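Local coordinates for protein beta-porphyranase B (Bacteroides plebeius, PDB 4AWD) that hydrolyses the sulfated red-algal polysaccharide porphyran at linkages between beta-D-galactose and alpha-L-galactose-6-sulfate, releasing mainly disaccharides, at residues W172-L177 against H208-E213; L153-V158 against R278-H283; D227-M232 against G259-T264; Y135-M140 against F240-C245. One frame throughout, in Å; residues are numbered along the deposited sequence.

How the interactions relate
Following the chain, residues 135-140 open interaction 4, 153-158 open interaction 2 and 172-177 open interaction 1, which is the first to close, at 208-213. Residues 227-232 then open interaction 3; 240-245 close interaction 4, 259-264 close interaction 3, and 278-283 close interaction 2. Interaction 1 is therefore nested inside both 2 and 4, and interaction 3 inside 2, whereas 4 crosses both 2 and 3. Interactions 1 and 2 lie on neighbouring strands, 149-163 and 168-182, with Leu177 N 2.7 Å from Leu153 O, a probable hydrogen bond. Leu153 and Ile282 pack on Tyr136 of interaction 4, joining strands 149-163 and 281-285 to strand 134-141.

Interaction 1 (W172-L177 against H208-E213); sequences WSSQEL and HYWYQE
From Trp172-Gln212 to Glu176-His208 the two strands pair antiparallel (163°, axes 4.7 Å apart), with Trp172-Gln212, Ser174-Trp210 and Glu176-His208 as hydrogen-bonded pairs. On the face carrying Glu176, its CG lies anti to the backbone N and the chain stays extended, bringing the carboxylate across the pyrrole edge of Trp210. Trp210 NE1 donates to Glu176 OE1 at 2.8 Å (N-H...O 149°), nearly along the C-O axis, and OE1 lies 18° out of the indole plane. His208 runs alongside Glu176, its CD2 4.0 Å from Glu176 CG, while His208 ND1 is bonded to Asp220. Ser174 OG sits 3.6 Å from Trp210 CB. Gln175 and Tyr209 occupy the other face, side by side and pointing the same way, with Gln175 NE2 3.3 Å from Tyr209 CE2. Ser173 OG makes at most a weak bond to Tyr209 OH. Glu176 is probably the nucleophile, as in GH16 relatives, and Asp178, weakly bonded to His208 NE2, follows two residues on. The indole N-H thus grips one of the two carboxylate oxygens of Glu176 and probably restrains the group as a second-shell donor, while His208 packs along its flank.

Interaction 2 (L153-V158 against R278-H283); sequences LSNRPV and RPMFIH
Leu153 and Ser154 pair antiparallel with Ile282 and Phe281, one strand-to-strand seam of the jelly-roll beta-sandwich used by GH16 enzymes; beyond it both chains leave regular strand geometry and side chains take over the contact. The backbone bonds are reciprocal: Ser154 N to Phe281 O at 3.0 Å and Phe281 N to Ser154 O at 2.8 Å.

Apolar contacts lie on the Leu153 face. Leu153 CB meets Met280 SD at 3.5 Å, and Leu153 CG meets Ile282 CD1 at 3.7 Å, the two branched chains lying side by side. On the Ser154 side, the first torsion of Phe281 places CG between its backbone N and carbonyl carbon, which brings one ring face over Ser154 O, towards the rim. Phe281 also stacks on Tyr74, and CE1 of its ring lies over the imidazole of His283, whose NE2 is bonded to Ser72. Ser154 itself neighbours Glu176, consistent with the seam bordering the substrate cleft.

Polar contacts hold the non-strand part. Asn155 ND2 donates to Pro279 O at 3.1 Å, approaching 37° above the carbonyl plane, while Asn155 OD1 accepts from Gln175 N in the adjoining strand. The Asn155 amide also stacks on the Arg278 guanidinium, their planes 6° apart, and Val158 CG2 covers the opposite guanidinium face, 3.6 Å from Arg278 CZ. Held flat between them, the guanidinium reaches end-on for one carbonyl: Arg278 NH1 and NH2 both donate to Arg156 O, at 3.1 Å and 2.8 Å.

Interaction 3 (D227-M232 against G259-T264); sequences DVVSYM and GKYMYT
Met262 supplies both a carbonyl and a curled side chain to residues 227-232. Its O accepts from two successive amides, Val229 N at 2.8 Å and Ser230 N at 3.1 Å, the latter in the carbonyl plane on a lone pair. Followed outward, Met262 CB lies 3.4 Å from Ser230 O, CG stays at the margin of contact with the same oxygen, and SD passes it at 3.8 Å. Bends at the second and third torsions then turn the chain back, so that CE comes 3.3 Å from Ser230 O and 3.4 Å from Met232 O. The methionine thus wraps the turn whose interior bond runs from Met232 N to Ser230 OG, an ST turn.

Aromatic groups hold the rest of the loop. Tyr261 OH donates to Asp227 O at 2.6 Å and takes a bond from Thr264 OG1, which fixes the phenol; Val229 CG2 meets this ring at its edge. Tyr231 directs its edge at the face of Tyr263 in an offset edge-to-face pair, planes at 88°, with Tyr231 CD1 3.6 Å from Tyr263 CD2. Tyr263 OH is bonded to Met203 O.

Met262 and Tyr263 both share backbone bonds with Phe255, consistent with a beta bulge in strand 260-265. That strand lies between strand 252-257 and the short strand 225-226, from which residues 227-232 continue as the loop leading to strand 241-249.

Interaction 4 (Y135-M140 against F240-C245); sequences YYETRM and FHTYGC
A bend at the third torsion of Arg139 (chi3 94°) and the placing of Phe240 CG anti to its carbonyl carbon (chi1 -81°) lay the guanidinium of Arg139 on a face of the Phe240 ring. Their planes are 24° apart and their centres 4.5 Å, a stacked arrangement in which Arg139 NH1 also sits 3.2 Å from Phe240 CB. From this end of the pairing, six backbone bonds link Met140 with His241, Thr138 with Tyr243 and Tyr136 with Cys245 in an antiparallel ladder.

On the Glu137 face, Tyr135 OH donates to Glu137 OE2 at 2.6 Å from above the carboxylate plane, and that oxygen lies 3.4 Å from Gly244 CA, where there is no side chain in its way. One face of the Tyr135 ring carries Cys245 O. On the opposite face, that of Thr138 and Tyr243, Met140 CE touches Tyr243 CE2 at 4.0 Å, and a water bridges Met140 O (2.8 Å) and Tyr243 OH (2.6 Å).

Arg139 NE forms a salt bridge with Asp312, a ligand of the calcium ion, in strand 308-321. That strand bonds to 135-140, while strand 252-257 bonds to 241-249; Tyr136 and Cys245 pack on Ile179 of strand 168-182.

Interaction 1 (W172-L177 against H208-E213)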
# COMPACT_ATOMS: atom_id res chain seq x y z
N TRP A 172 -20.45 -8.42 -5.27
CA TRP A 172 -19.46 -7.37 -5.42
C TRP A 172 -18.06 -7.94 -5.39
O TRP A 172 -17.78 -8.86 -4.62
CB TRP A 172 -19.60 -6.30 -4.34
CG TRP A 172 -20.94 -5.63 -4.35
CD1 TRP A 172 -21.30 -4.50 -5.05
CD2 TRP A 172 -22.10 -6.04 -3.63
NE1 TRP A 172 -22.61 -4.19 -4.79
CE2 TRP A 172 -23.13 -5.12 -3.93
CE3 TRP A 172 -22.36 -7.10 -2.75
CZ2 TRP A 172 -24.41 -5.23 -3.38
CZ3 TRP A 172 -23.64 -7.22 -2.21
CH2 TRP A 172 -24.65 -6.28 -2.52
N SER A 173 -17.19 -7.37 -6.22
CA SER A 173 -15.77 -7.68 -6.20
C SER A 173 -14.91 -6.41 -6.32
O SER A 173 -15.34 -5.40 -6.88
CB SER A 173 -15.41 -8.68 -7.30
OG SER A 173 -15.56 -8.10 -8.58
N SER A 174 -13.71 -6.49 -5.75
CA SER A 174 -12.68 -5.47 -5.93
C SER A 174 -11.32 -6.14 -5.78
O SER A 174 -11.24 -7.32 -5.46
CB SER A 174 -12.84 -4.32 -4.94
OG SER A 174 -12.61 -4.75 -3.61
N GLN A 175 -10.25 -5.39 -6.05
CA GLN A 175 -8.90 -5.93 -5.94
C GLN A 175 -8.00 -4.98 -5.17
O GLN A 175 -8.29 -3.80 -5.02
CB GLN A 175 -8.31 -6.25 -7.32
CG GLN A 175 -9.09 -7.27 -8.14
CD GLN A 175 -10.28 -6.64 -8.87
OE1 GLN A 175 -10.16 -5.59 -9.50
NE2 GLN A 175 -11.44 -7.28 -8.78
N GLU A 176 -6.88 -5.52 -4.70
CA GLU A 176 -6.00 -4.83 -3.80
C GLU A 176 -4.62 -5.44 -3.95
O GLU A 176 -4.45 -6.65 -3.83
CB GLU A 176 -6.50 -5.00 -2.35
CG GLU A 176 -5.73 -4.20 -1.32
CD GLU A 176 -6.41 -4.23 0.04
OE1 GLU A 176 -7.53 -4.80 0.16
OE2 GLU A 176 -5.83 -3.70 1.00
N LEU A 177 -3.64 -4.58 -4.21
CA LEU A 177 -2.28 -5.00 -4.48
C LEU A 177 -1.35 -4.35 -3.46
O LEU A 177 -1.12 -3.14 -3.49
CB LEU A 177 -1.89 -4.67 -5.93
CG LEU A 177 -0.44 -4.71 -6.46
CD1 LEU A 177 0.23 -6.04 -6.19
CD2 LEU A 177 -0.40 -4.41 -7.96
N HIS A 208 -5.24 -9.38 -3.15
CA HIS A 208 -6.56 -9.75 -2.68
C HIS A 208 -7.57 -9.60 -3.81
O HIS A 208 -7.64 -8.54 -4.44
CB HIS A 208 -6.99 -8.86 -1.50
CG HIS A 208 -5.97 -8.78 -0.41
ND1 HIS A 208 -6.03 -9.56 0.73
CD2 HIS A 208 -4.88 -7.99 -0.26
CE1 HIS A 208 -5.01 -9.28 1.51
NE2 HIS A 208 -4.30 -8.33 0.94
N TYR A 209 -8.33 -10.66 -4.07
CA TYR A 209 -9.55 -10.52 -4.84
C TYR A 209 -10.69 -10.57 -3.83
O TYR A 209 -10.95 -11.62 -3.23
CB TYR A 209 -9.69 -11.64 -5.88
CG TYR A 209 -10.86 -11.44 -6.83
CD1 TYR A 209 -12.12 -11.92 -6.51
CD2 TYR A 209 -10.71 -10.76 -8.03
CE1 TYR A 209 -13.20 -11.76 -7.36
CE2 TYR A 209 -11.80 -10.57 -8.89
CZ TYR A 209 -13.03 -11.08 -8.55
OH TYR A 209 -14.12 -10.92 -9.37
N TRP A 210 -11.36 -9.44 -3.61
CA TRP A 210 -12.44 -9.38 -2.63
C TRP A 210 -13.74 -9.81 -3.27
O TRP A 210 -14.12 -9.29 -4.32
CB TRP A 210 -12.59 -7.96 -2.05
CG TRP A 210 -11.45 -7.57 -1.20
CD1 TRP A 210 -10.36 -6.84 -1.58
CD2 TRP A 210 -11.25 -7.91 0.18
NE1 TRP A 210 -9.49 -6.69 -0.52
CE2 TRP A 210 -10.01 -7.34 0.57
CE3 TRP A 210 -12.00 -8.62 1.12
CZ2 TRP A 210 -9.51 -7.46 1.88
CZ3 TRP A 210 -11.50 -8.74 2.42
CH2 TRP A 210 -10.26 -8.16 2.78
N TYR A 211 -14.44 -10.75 -2.64
CA TYR A 211 -15.71 -11.23 -3.17
C TYR A 211 -16.78 -11.33 -2.10
O TYR A 211 -16.52 -11.78 -0.98
CB TYR A 211 -15.55 -12.58 -3.86
CG TYR A 211 -16.84 -13.10 -4.47
CD1 TYR A 211 -17.26 -12.65 -5.72
CD2 TYR A 211 -17.62 -14.04 -3.80
CE1 TYR A 211 -18.43 -13.13 -6.30
CE2 TYR A 211 -18.80 -14.53 -4.37
CZ TYR A 211 -19.20 -14.07 -5.63
OH TYR A 211 -20.36 -14.55 -6.20
N GLN A 212 -18.00 -10.92 -2.48
CA GLN A 212 -19.13 -10.93 -1.58
C GLN A 212 -20.46 -11.06 -2.32
O GLN A 212 -20.70 -10.37 -3.31
CB GLN A 212 -19.14 -9.65 -0.75
CG GLN A 212 -20.17 -9.64 0.36
CD GLN A 212 -20.18 -8.35 1.12
OE1 GLN A 212 -19.68 -7.33 0.64
NE2 GLN A 212 -20.75 -8.37 2.31
N GLU A 213 -21.31 -11.95 -1.82
CA GLU A 213 -22.68 -12.08 -2.28
C GLU A 213 -23.58 -11.41 -1.25
O GLU A 213 -23.28 -11.44 -0.04
CB GLU A 213 -23.06 -13.55 -2.44
CG GLU A 213 -22.31 -14.23 -3.59
CD GLU A 213 -22.51 -15.73 -3.66
OE1 GLU A 213 -23.28 -16.28 -2.83
OE2 GLU A 213 -21.90 -16.37 -4.54

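Interaction 2 (L153-V158 against R278-H283)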
# COMPACT_ATOMS: atom_id res chain seq x y z
N LEU A 153 -1.88 -0.48 -3.90
CA LEU A 153 -2.91 -0.03 -4.83
C LEU A 153 -4.20 -0.79 -4.54
O LEU A 153 -4.17 -1.93 -4.06
CB LEU A 153 -2.49 -0.25 -6.29
CG LEU A 153 -1.28 0.53 -6.81
CD1 LEU A 153 -0.02 -0.19 -6.41
CD2 LEU A 153 -1.31 0.67 -8.31
N SER A 154 -5.33 -0.15 -4.86
CA SER A 154 -6.63 -0.69 -4.59
C SER A 154 -7.65 -0.07 -5.52
O SER A 154 -7.40 0.98 -6.12
CB SER A 154 -7.03 -0.35 -3.15
OG SER A 154 -8.03 -1.22 -2.67
N ASN A 155 -8.80 -0.72 -5.63
CA ASN A 155 -9.94 -0.11 -6.29
C ASN A 155 -11.24 -0.36 -5.52
O ASN A 155 -11.25 -1.06 -4.51
CB ASN A 155 -10.04 -0.54 -7.76
CG ASN A 155 -10.20 -2.05 -7.93
OD1 ASN A 155 -10.70 -2.74 -7.05
ND2 ASN A 155 -9.78 -2.56 -9.08
N ARG A 156 -12.32 0.25 -5.99
CA ARG A 156 -13.60 0.16 -5.32
C ARG A 156 -14.45 -0.98 -5.88
O ARG A 156 -14.24 -1.41 -7.01
CB ARG A 156 -14.33 1.48 -5.44
CG ARG A 156 -13.59 2.58 -4.71
CD ARG A 156 -13.95 3.90 -5.32
NE ARG A 156 -15.21 4.42 -4.80
CZ ARG A 156 -15.94 5.36 -5.40
NH1 ARG A 156 -15.54 5.89 -6.57
NH2 ARG A 156 -17.07 5.77 -4.83
N PRO A 157 -15.38 -1.49 -5.07
CA PRO A 157 -16.17 -2.66 -5.47
C PRO A 157 -17.10 -2.38 -6.65
O PRO A 157 -17.65 -1.30 -6.76
CB PRO A 157 -16.97 -3.01 -4.21
CG PRO A 157 -16.90 -1.81 -3.33
CD PRO A 157 -15.64 -1.10 -3.67
N VAL A 158 -17.24 -3.38 -7.51
CA VAL A 158 -18.11 -3.29 -8.68
C VAL A 158 -19.17 -4.37 -8.53
O VAL A 158 -18.86 -5.52 -8.19
CB VAL A 158 -17.28 -3.47 -9.99
CG1 VAL A 158 -18.12 -4.06 -11.12
CG2 VAL A 158 -16.65 -2.15 -10.42
N ARG A 278 -8.71 -4.83 -13.72
CA ARG A 278 -9.24 -3.51 -13.42
C ARG A 278 -8.16 -2.58 -12.86
O ARG A 278 -7.38 -2.98 -11.99
CB ARG A 278 -10.39 -3.60 -12.43
CG ARG A 278 -11.71 -4.09 -12.97
CD ARG A 278 -12.71 -4.09 -11.82
NE ARG A 278 -12.74 -2.76 -11.20
CZ ARG A 278 -13.10 -2.51 -9.94
NH1 ARG A 278 -13.48 -3.49 -9.12
NH2 ARG A 278 -13.08 -1.26 -9.51
N PRO A 279 -8.14 -1.31 -13.32
CA PRO A 279 -7.16 -0.34 -12.82
C PRO A 279 -7.41 0.03 -11.34
O PRO A 279 -8.47 -0.30 -10.77
CB PRO A 279 -7.40 0.86 -13.73
CG PRO A 279 -8.88 0.78 -14.06
CD PRO A 279 -9.13 -0.69 -14.23
N MET A 280 -6.44 0.72 -10.74
CA MET A 280 -6.47 1.04 -9.31
C MET A 280 -6.00 2.45 -9.01
O MET A 280 -5.39 3.12 -9.86
CB MET A 280 -5.59 0.07 -8.52
CG MET A 280 -6.08 -1.36 -8.44
SD MET A 280 -4.91 -2.44 -7.58
CE MET A 280 -5.68 -4.02 -7.92
N PHE A 281 -6.26 2.89 -7.78
CA PHE A 281 -5.59 4.07 -7.22
C PHE A 281 -4.43 3.65 -6.32
O PHE A 281 -4.37 2.50 -5.88
CB PHE A 281 -6.58 5.00 -6.48
CG PHE A 281 -7.43 4.32 -5.44
CD1 PHE A 281 -6.97 4.16 -4.14
CD2 PHE A 281 -8.71 3.89 -5.75
CE1 PHE A 281 -7.76 3.55 -3.17
CE2 PHE A 281 -9.51 3.28 -4.80
CZ PHE A 281 -9.04 3.11 -3.51
N ILE A 282 -3.51 4.57 -6.06
CA ILE A 282 -2.42 4.34 -5.10
C ILE A 282 -2.92 4.68 -3.69
O ILE A 282 -3.54 5.73 -3.49
CB ILE A 282 -1.18 5.25 -5.38
CG1 ILE A 282 -0.66 5.06 -6.81
CG2 ILE A 282 -0.07 5.01 -4.36
CD1 ILE A 282 0.30 3.91 -6.97
N HIS A 283 -2.67 3.79 -2.73
CA HIS A 283 -2.85 4.12 -1.32
C HIS A 283 -1.51 4.15 -0.58
O HIS A 283 -0.67 3.27 -0.74
CB HIS A 283 -3.78 3.13 -0.63
CG HIS A 283 -5.08 3.73 -0.19
ND1 HIS A 283 -6.18 2.96 0.14
CD2 HIS A 283 -5.47 5.02 -0.02
CE1 HIS A 283 -7.18 3.75 0.50
NE2 HIS A 283 -6.77 5.00 0.41

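Interaction 3 (D227-M232 against G259-T264)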
# COMPACT_ATOMS: atom_id res chain seq x y z
N ASP A 227 7.51 -19.09 -7.73
CA ASP A 227 8.78 -18.78 -8.39
C ASP A 227 9.62 -17.88 -7.50
O ASP A 227 10.03 -16.78 -7.89
CB ASP A 227 8.53 -18.14 -9.76
CG ASP A 227 7.85 -19.09 -10.75
OD1 ASP A 227 8.03 -20.32 -10.64
OD2 ASP A 227 7.14 -18.60 -11.65
N VAL A 228 9.85 -18.37 -6.28
CA VAL A 228 10.38 -17.57 -5.19
C VAL A 228 11.90 -17.52 -5.22
O VAL A 228 12.56 -18.55 -5.38
CB VAL A 228 9.91 -18.14 -3.82
CG1 VAL A 228 10.48 -17.29 -2.66
CG2 VAL A 228 8.40 -18.20 -3.77
N VAL A 229 12.44 -16.33 -5.07
CA VAL A 229 13.86 -16.16 -4.88
C VAL A 229 14.11 -15.89 -3.40
O VAL A 229 14.89 -16.62 -2.77
CB VAL A 229 14.45 -15.06 -5.83
CG1 VAL A 229 15.86 -14.61 -5.39
CG2 VAL A 229 14.49 -15.61 -7.24
N SER A 230 13.43 -14.89 -2.85
CA SER A 230 13.60 -14.53 -1.44
C SER A 230 12.42 -13.75 -0.84
O SER A 230 11.71 -13.04 -1.54
CB SER A 230 14.89 -13.73 -1.27
OG SER A 230 15.12 -13.43 0.09
N TYR A 231 12.21 -13.94 0.47
CA TYR A 231 11.34 -13.09 1.28
C TYR A 231 12.18 -12.16 2.16
O TYR A 231 11.63 -11.33 2.90
CB TYR A 231 10.48 -13.95 2.23
CG TYR A 231 9.66 -15.04 1.58
CD1 TYR A 231 9.21 -14.93 0.26
CD2 TYR A 231 9.29 -16.18 2.31
CE1 TYR A 231 8.44 -15.94 -0.33
CE2 TYR A 231 8.51 -17.19 1.74
CZ TYR A 231 8.09 -17.06 0.42
OH TYR A 231 7.32 -18.05 -0.17
N MET A 232 13.50 -12.30 2.09
CA MET A 232 14.41 -11.70 3.08
C MET A 232 14.69 -10.23 2.84
O MET A 232 15.06 -9.81 1.75
CB MET A 232 15.74 -12.47 3.16
CG MET A 232 15.60 -13.97 3.51
SD MET A 232 15.01 -14.28 5.19
CE MET A 232 16.51 -14.01 6.15
N GLY A 259 15.58 -3.37 -6.12
CA GLY A 259 15.80 -3.65 -7.53
C GLY A 259 16.00 -5.12 -7.89
O GLY A 259 16.26 -5.44 -9.05
N LYS A 260 15.87 -6.02 -6.93
CA LYS A 260 16.08 -7.43 -7.19
C LYS A 260 14.77 -8.19 -7.12
O LYS A 260 14.01 -8.03 -6.17
CB LYS A 260 17.08 -8.04 -6.18
CG LYS A 260 18.53 -7.49 -6.27
CD LYS A 260 19.36 -7.88 -5.03
CE LYS A 260 19.23 -6.84 -3.87
NZ LYS A 260 18.08 -7.08 -2.92
N TYR A 261 14.51 -9.03 -8.11
CA TYR A 261 13.31 -9.87 -8.10
C TYR A 261 13.21 -10.70 -6.82
O TYR A 261 14.18 -11.35 -6.43
CB TYR A 261 13.29 -10.77 -9.33
CG TYR A 261 12.19 -11.82 -9.32
CD1 TYR A 261 12.38 -13.04 -8.68
CD2 TYR A 261 10.97 -11.61 -9.98
CE1 TYR A 261 11.41 -14.01 -8.68
CE2 TYR A 261 9.99 -12.57 -9.98
CZ TYR A 261 10.22 -13.78 -9.33
OH TYR A 261 9.26 -14.76 -9.31
N MET A 262 12.05 -10.68 -6.19
CA MET A 262 11.82 -11.45 -4.97
C MET A 262 10.94 -12.69 -5.18
O MET A 262 11.35 -13.79 -4.83
CB MET A 262 11.27 -10.56 -3.86
CG MET A 262 12.20 -9.40 -3.53
SD MET A 262 13.67 -9.97 -2.64
CE MET A 262 13.04 -10.07 -0.96
N TYR A 263 9.76 -12.50 -5.77
CA TYR A 263 8.84 -13.59 -6.09
C TYR A 263 7.63 -13.06 -6.86
O TYR A 263 7.45 -11.85 -7.02
CB TYR A 263 8.38 -14.34 -4.82
CG TYR A 263 7.77 -13.42 -3.78
CD1 TYR A 263 6.44 -13.01 -3.87
CD2 TYR A 263 8.54 -12.95 -2.70
CE1 TYR A 263 5.88 -12.15 -2.93
CE2 TYR A 263 7.98 -12.10 -1.75
CZ TYR A 263 6.65 -11.70 -1.88
OH TYR A 263 6.09 -10.86 -0.96
N THR A 264 6.81 -14.00 -7.33
CA THR A 264 5.60 -13.71 -8.08
C THR A 264 4.37 -14.09 -7.27
O THR A 264 4.39 -15.03 -6.47
CB THR A 264 5.60 -14.55 -9.36
OG1 THR A 264 6.75 -14.21 -10.15
CG2 THR A 264 4.36 -14.30 -10.19

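Interaction 4 (Y135-M140 against F240-C245)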
# COMPACT_ATOMS: atom_id res chain seq x y z
N TYR A 135 4.65 -0.64 -13.74
CA TYR A 135 5.60 -0.81 -12.65
C TYR A 135 5.44 0.31 -11.62
O TYR A 135 5.28 1.49 -11.97
CB TYR A 135 7.03 -0.86 -13.19
CG TYR A 135 8.07 -1.30 -12.18
CD1 TYR A 135 8.69 -0.38 -11.34
CD2 TYR A 135 8.42 -2.65 -12.07
CE1 TYR A 135 9.65 -0.79 -10.39
CE2 TYR A 135 9.38 -3.07 -11.14
CZ TYR A 135 9.98 -2.13 -10.29
OH TYR A 135 10.92 -2.53 -9.37
N TYR A 136 5.46 -0.07 -10.35
CA TYR A 136 5.16 0.84 -9.26
C TYR A 136 6.17 0.58 -8.15
O TYR A 136 6.46 -0.57 -7.83
CB TYR A 136 3.74 0.58 -8.77
CG TYR A 136 2.71 0.79 -9.86
CD1 TYR A 136 2.14 2.06 -10.09
CD2 TYR A 136 2.33 -0.26 -10.68
CE1 TYR A 136 1.24 2.26 -11.10
CE2 TYR A 136 1.41 -0.06 -11.70
CZ TYR A 136 0.87 1.19 -11.90
OH TYR A 136 -0.03 1.36 -12.92
N GLU A 137 6.69 1.65 -7.57
CA GLU A 137 7.80 1.50 -6.63
C GLU A 137 7.90 2.69 -5.71
O GLU A 137 7.61 3.82 -6.12
CB GLU A 137 9.11 1.34 -7.41
CG GLU A 137 10.30 0.91 -6.55
CD GLU A 137 11.37 0.17 -7.33
OE1 GLU A 137 12.19 0.83 -8.00
OE2 GLU A 137 11.37 -1.07 -7.26
N THR A 138 8.35 2.45 -4.48
CA THR A 138 8.65 3.53 -3.56
C THR A 138 9.95 3.25 -2.83
O THR A 138 10.34 2.08 -2.65
CB THR A 138 7.49 3.76 -2.54
OG1 THR A 138 7.75 4.95 -1.79
CG2 THR A 138 7.33 2.60 -1.58
N ARG A 139 10.64 4.33 -2.45
CA ARG A 139 11.76 4.29 -1.50
C ARG A 139 11.21 4.76 -0.15
O ARG A 139 10.87 5.93 0.03
CB ARG A 139 12.93 5.17 -1.96
CG ARG A 139 14.26 4.79 -1.31
CD ARG A 139 15.51 5.36 -2.03
NE ARG A 139 15.91 6.61 -1.42
CZ ARG A 139 16.89 6.77 -0.54
NH1 ARG A 139 17.65 5.75 -0.17
NH2 ARG A 139 17.12 7.97 -0.03
N MET A 140 11.12 3.82 0.79
CA MET A 140 10.45 4.04 2.06
C MET A 140 11.37 3.71 3.23
O MET A 140 12.15 2.75 3.19
CB MET A 140 9.17 3.17 2.16
CG MET A 140 8.34 3.40 3.42
SD MET A 140 6.95 2.26 3.48
CE MET A 140 7.82 0.73 3.90
N PHE A 240 16.24 3.45 4.21
CA PHE A 240 15.39 3.55 3.05
C PHE A 240 15.65 2.35 2.20
O PHE A 240 16.80 1.95 2.01
CB PHE A 240 15.72 4.81 2.24
CG PHE A 240 15.09 6.05 2.78
CD1 PHE A 240 13.79 6.40 2.41
CD2 PHE A 240 15.81 6.88 3.65
CE1 PHE A 240 13.21 7.55 2.89
CE2 PHE A 240 15.24 8.02 4.15
CZ PHE A 240 13.93 8.37 3.78
N HIS A 241 14.58 1.75 1.71
CA HIS A 241 14.70 0.67 0.76
C HIS A 241 13.65 0.83 -0.31
O HIS A 241 12.68 1.57 -0.16
CB HIS A 241 14.59 -0.70 1.45
CG HIS A 241 15.69 -0.98 2.42
ND1 HIS A 241 16.93 -1.45 2.02
CD2 HIS A 241 15.74 -0.88 3.77
CE1 HIS A 241 17.69 -1.61 3.09
NE2 HIS A 241 17.00 -1.26 4.16
N THR A 242 13.84 0.09 -1.37
CA THR A 242 13.03 0.19 -2.55
C THR A 242 12.05 -1.00 -2.54
O THR A 242 12.46 -2.14 -2.34
CB THR A 242 14.01 0.25 -3.78
OG1 THR A 242 14.21 1.63 -4.14
CG2 THR A 242 13.54 -0.51 -4.95
N TYR A 243 10.77 -0.71 -2.70
CA TYR A 243 9.73 -1.75 -2.72
C TYR A 243 8.87 -1.55 -3.96
O TYR A 243 8.18 -0.54 -4.11
CB TYR A 243 8.86 -1.70 -1.46
CG TYR A 243 9.63 -1.82 -0.16
CD1 TYR A 243 9.93 -3.06 0.38
CD2 TYR A 243 10.06 -0.67 0.52
CE1 TYR A 243 10.63 -3.19 1.57
CE2 TYR A 243 10.78 -0.77 1.71
CZ TYR A 243 11.06 -2.04 2.23
OH TYR A 243 11.77 -2.17 3.40
N GLY A 244 8.92 -2.53 -4.85
CA GLY A 244 8.36 -2.36 -6.18
C GLY A 244 7.59 -3.54 -6.70
O GLY A 244 7.82 -4.70 -6.34
N CYS A 245 6.66 -3.22 -7.58
CA CYS A 245 5.85 -4.22 -8.20
C CYS A 245 5.87 -4.01 -9.71
O CYS A 245 5.71 -2.88 -10.18
CB CYS A 245 4.42 -4.07 -7.73
SG CYS A 245 3.40 -5.29 -8.46
O HOH W 1 12.30 0.18 4.40